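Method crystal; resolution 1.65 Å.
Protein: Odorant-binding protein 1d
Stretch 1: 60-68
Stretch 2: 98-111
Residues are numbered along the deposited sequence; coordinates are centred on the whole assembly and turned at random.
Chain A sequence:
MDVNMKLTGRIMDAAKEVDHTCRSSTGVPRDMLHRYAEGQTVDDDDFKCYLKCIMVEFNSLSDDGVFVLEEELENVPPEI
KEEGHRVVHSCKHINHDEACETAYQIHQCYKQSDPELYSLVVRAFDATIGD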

# COMPACT_ATOMS: atom_id res chain seq x y z
N SER A 60 7.97 5.48 -3.69
CA SER A 60 7.22 6.44 -2.87
C SER A 60 7.76 6.56 -1.46
O SER A 60 7.32 7.42 -0.70
CB SER A 60 5.72 6.11 -2.82
OG SER A 60 5.47 4.75 -2.46
N LEU A 61 8.70 5.68 -1.10
CA LEU A 61 9.43 5.81 0.15
C LEU A 61 10.89 5.43 -0.05
O LEU A 61 11.22 4.52 -0.82
CB LEU A 61 8.76 4.94 1.24
CG LEU A 61 9.00 5.31 2.70
CD1 LEU A 61 8.10 6.47 3.13
CD2 LEU A 61 8.78 4.11 3.62
N SER A 62 11.79 6.15 0.61
CA SER A 62 13.19 5.77 0.62
C SER A 62 13.33 4.62 1.61
O SER A 62 12.50 4.44 2.49
CB SER A 62 14.07 6.93 1.07
OG SER A 62 13.71 7.34 2.38
N ASP A 63 14.39 3.85 1.47
CA ASP A 63 14.69 2.78 2.44
C ASP A 63 14.70 3.30 3.88
O ASP A 63 14.27 2.59 4.81
CB ASP A 63 16.04 2.13 2.10
CG ASP A 63 16.28 0.84 2.87
OD1 ASP A 63 15.34 0.02 3.01
OD2 ASP A 63 17.42 0.65 3.33
N ASP A 64 15.14 4.54 4.09
CA ASP A 64 15.17 5.12 5.43
C ASP A 64 13.94 5.93 5.79
O ASP A 64 13.91 6.64 6.79
CB ASP A 64 16.47 5.92 5.66
CG ASP A 64 16.50 7.24 4.90
OD1 ASP A 64 15.90 7.34 3.81
OD2 ASP A 64 17.17 8.17 5.40
N GLY A 65 12.89 5.80 4.97
CA GLY A 65 11.59 6.27 5.33
C GLY A 65 11.24 7.69 4.92
O GLY A 65 10.45 8.31 5.59
N VAL A 66 11.79 8.19 3.80
CA VAL A 66 11.43 9.52 3.27
C VAL A 66 10.33 9.36 2.19
O VAL A 66 10.57 8.75 1.15
CB VAL A 66 12.64 10.25 2.66
CG1 VAL A 66 12.26 11.65 2.15
CG2 VAL A 66 13.77 10.35 3.68
N PHE A 67 9.15 9.92 2.46
CA PHE A 67 8.01 9.89 1.52
C PHE A 67 8.25 10.75 0.27
O PHE A 67 8.72 11.88 0.38
CB PHE A 67 6.73 10.32 2.25
CG PHE A 67 5.49 10.27 1.39
CD1 PHE A 67 4.93 9.06 1.02
CD2 PHE A 67 4.91 11.45 0.95
CE1 PHE A 67 3.79 9.03 0.24
CE2 PHE A 67 3.77 11.42 0.17
CZ PHE A 67 3.21 10.21 -0.19
N VAL A 68 7.94 10.22 -0.91
CA VAL A 68 8.13 10.92 -2.18
C VAL A 68 6.78 11.09 -2.91
O VAL A 68 6.30 10.19 -3.60
CB VAL A 68 9.17 10.20 -3.07
CG1 VAL A 68 9.45 11.02 -4.31
CG2 VAL A 68 10.47 9.97 -2.30
N GLU A 98 9.92 5.75 12.61
CA GLU A 98 10.67 4.63 12.05
C GLU A 98 10.10 4.30 10.69
O GLU A 98 8.88 4.30 10.54
CB GLU A 98 10.56 3.45 13.02
CG GLU A 98 11.22 2.16 12.56
CD GLU A 98 10.24 1.20 11.91
OE1 GLU A 98 10.61 0.56 10.90
OE2 GLU A 98 9.10 1.08 12.41
N ALA A 99 10.96 4.01 9.71
CA ALA A 99 10.52 3.79 8.31
C ALA A 99 9.30 2.89 8.16
O ALA A 99 8.37 3.25 7.43
CB ALA A 99 11.66 3.30 7.43
N CYS A 100 9.27 1.74 8.84
CA CYS A 100 8.11 0.85 8.78
C CYS A 100 6.81 1.43 9.37
O CYS A 100 5.73 1.27 8.79
CB CYS A 100 8.43 -0.52 9.40
SG CYS A 100 9.76 -1.38 8.52
N GLU A 101 6.90 2.08 10.53
CA GLU A 101 5.71 2.66 11.18
C GLU A 101 5.15 3.75 10.26
O GLU A 101 3.96 3.78 10.00
CB GLU A 101 6.04 3.18 12.60
CG GLU A 101 4.85 3.60 13.48
CD GLU A 101 3.91 2.47 13.87
OE1 GLU A 101 4.28 1.29 13.77
OE2 GLU A 101 2.77 2.76 14.32
N THR A 102 6.04 4.60 9.74
CA THR A 102 5.71 5.66 8.75
C THR A 102 4.88 5.12 7.60
O THR A 102 3.79 5.64 7.31
CB THR A 102 6.99 6.33 8.17
OG1 THR A 102 7.64 7.09 9.20
CG2 THR A 102 6.68 7.27 6.98
N ALA A 103 5.37 4.06 6.95
CA ALA A 103 4.58 3.45 5.87
C ALA A 103 3.22 2.98 6.37
O ALA A 103 2.20 3.28 5.75
CB ALA A 103 5.34 2.29 5.24
N TYR A 104 3.19 2.26 7.50
CA TYR A 104 1.93 1.63 7.98
C TYR A 104 0.85 2.68 8.28
O TYR A 104 -0.33 2.48 7.99
CB TYR A 104 2.20 0.70 9.19
CG TYR A 104 0.96 0.09 9.85
CD1 TYR A 104 0.36 -1.07 9.34
CD2 TYR A 104 0.39 0.67 10.96
CE1 TYR A 104 -0.78 -1.61 9.95
CE2 TYR A 104 -0.74 0.14 11.58
CZ TYR A 104 -1.33 -1.00 11.07
OH TYR A 104 -2.47 -1.55 11.67
N GLN A 105 1.28 3.82 8.82
CA GLN A 105 0.37 4.89 9.20
C GLN A 105 0.11 5.90 8.09
O GLN A 105 -0.91 6.60 8.15
CB GLN A 105 0.93 5.63 10.43
CG GLN A 105 1.15 4.73 11.65
CD GLN A 105 -0.12 4.20 12.30
OE1 GLN A 105 -1.23 4.60 11.95
NE2 GLN A 105 0.03 3.28 13.24
N ILE A 106 1.00 6.01 7.08
CA ILE A 106 0.61 6.68 5.84
C ILE A 106 -0.60 5.89 5.32
O ILE A 106 -1.62 6.46 4.95
CB ILE A 106 1.75 6.75 4.77
CG1 ILE A 106 2.79 7.83 5.12
CG2 ILE A 106 1.15 7.06 3.40
CD1 ILE A 106 4.06 7.79 4.28
N HIS A 107 -0.51 4.56 5.37
CA HIS A 107 -1.60 3.68 4.96
C HIS A 107 -2.84 3.75 5.82
O HIS A 107 -3.94 3.71 5.30
CB HIS A 107 -1.10 2.27 4.83
CG HIS A 107 -0.57 1.97 3.46
ND1 HIS A 107 -1.32 1.34 2.51
CD2 HIS A 107 0.65 2.28 2.85
CE1 HIS A 107 -0.59 1.24 1.38
NE2 HIS A 107 0.61 1.82 1.60
N GLN A 108 -2.68 3.88 7.14
CA GLN A 108 -3.85 4.06 7.99
C GLN A 108 -4.50 5.42 7.71
O GLN A 108 -5.71 5.51 7.75
CB GLN A 108 -3.53 3.87 9.47
CG GLN A 108 -3.00 2.48 9.84
CD GLN A 108 -3.51 1.36 8.94
OE1 GLN A 108 -2.80 0.90 8.03
NE2 GLN A 108 -4.74 0.91 9.19
N CYS A 109 -3.70 6.45 7.43
CA CYS A 109 -4.22 7.75 6.92
C CYS A 109 -4.99 7.60 5.60
O CYS A 109 -6.05 8.21 5.45
CB CYS A 109 -3.13 8.81 6.77
SG CYS A 109 -3.73 10.43 6.19
N TYR A 110 -4.48 6.84 4.64
CA TYR A 110 -5.27 6.57 3.45
C TYR A 110 -6.63 5.94 3.76
O TYR A 110 -7.66 6.34 3.21
CB TYR A 110 -4.56 5.62 2.49
CG TYR A 110 -3.26 6.10 1.87
CD1 TYR A 110 -2.89 7.43 1.85
CD2 TYR A 110 -2.40 5.17 1.26
CE1 TYR A 110 -1.70 7.83 1.27
CE2 TYR A 110 -1.22 5.58 0.67
CZ TYR A 110 -0.88 6.92 0.67
OH TYR A 110 0.31 7.31 0.10
N LYS A 111 -6.61 4.93 4.63
CA LYS A 111 -7.82 4.27 5.12
C LYS A 111 -8.81 5.26 5.76
O LYS A 111 -10.00 5.21 5.46
CB LYS A 111 -7.42 3.15 6.10
CG LYS A 111 -8.56 2.39 6.75
CD LYS A 111 -8.05 1.10 7.40
CE LYS A 111 -9.16 0.35 8.14

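The loop 60-68 packs against the first three turns of the helix that begins at A99, and no hydrogen bond crosses between them. The contact, which buries 304 Å² summed over both sides, rests on the apolar fit of L61, G65 and F67 against A99, T102, A103, I106 and Y110.

The backbones come closest at the start of the helix, where the CA atoms of G65 and A99 are 4.0 Å apart. The methyl of A99 points toward the loop and fills a shallow pocket lined by backbone: A99 CB lies 3.6 Å from G65 CA, 3.8 Å from D63 O and 3.8 Å from D64 C. Alanine suits this place because its side chain ends where the loop backbone begins. Glycine is equally apt opposite it. An ideal CB on G65 would come within 2.9 Å of A99 CB, a clash, and at phi/psi of 92/31° it would also be jammed against the carbonyl oxygen of D64.

The loop is held in shape by a type I turn from S62 to G65, closed by G65 N to S62 O at 2.9 Å. S62, with chi1 in the p well, keeps its hydroxyl over the turn, where S62 OG accepts from V66 N at 2.5 Å and donates to D64 OD1 at 2.6 Å; the p rotamer of D64 (72°) brings its carboxylate to that hydroxyl. The backbone pairs S62 N to V66 O and V68 N to S60 O, both 2.9 Å, tie the two limbs of the loop together. L61 and F67, one on each limb, both direct their CA-to-CB bonds toward the helix, whereas that of V66 points away.

L61 adopts t, p (-157°, 80°), a conformation that sets its two methyls over different helix residues, largely across the helix axis. L61 CD2 sits 3.9 Å from A99 O and 4.2 Å from A103 CB, while L61 CD1 reaches T102 CG2 at 4.2 Å and I106 CD1 at 4.4 Å. T102, in the m rotamer (-68°), presents CG2 to the loop, 4.2 Å from G65 O, and its OG1 makes a weak hydrogen bond to E98 O at 3.3 Å, so the threonine offers a methyl to the contact while its hydroxyl has a backbone partner.

Farther along, I106 extends in m, t (-76°, 169°), which carries CD1 out to 3.6 Å from F67 CD1. L61 and I106 are both buried, and their closest partners across the contact are carbons and one carbonyl oxygen, surroundings that suit branched aliphatic side chains. F67, partly exposed yet with 50 Å² covered by the helix, is t (-178°), with chi2 of 72°, and its ring meets this methyl obliquely; F67 CE1 also lies 3.9 Å from Y110 OH, a hydroxyl hydrogen-bonded elsewhere in the structure.

E98 takes no part in the contact but caps the helix that supports it: its chi1 is t, its CA-to-CB bond points away from the loop, and E98 OE2 accepts from E101 N at 3.1 Å.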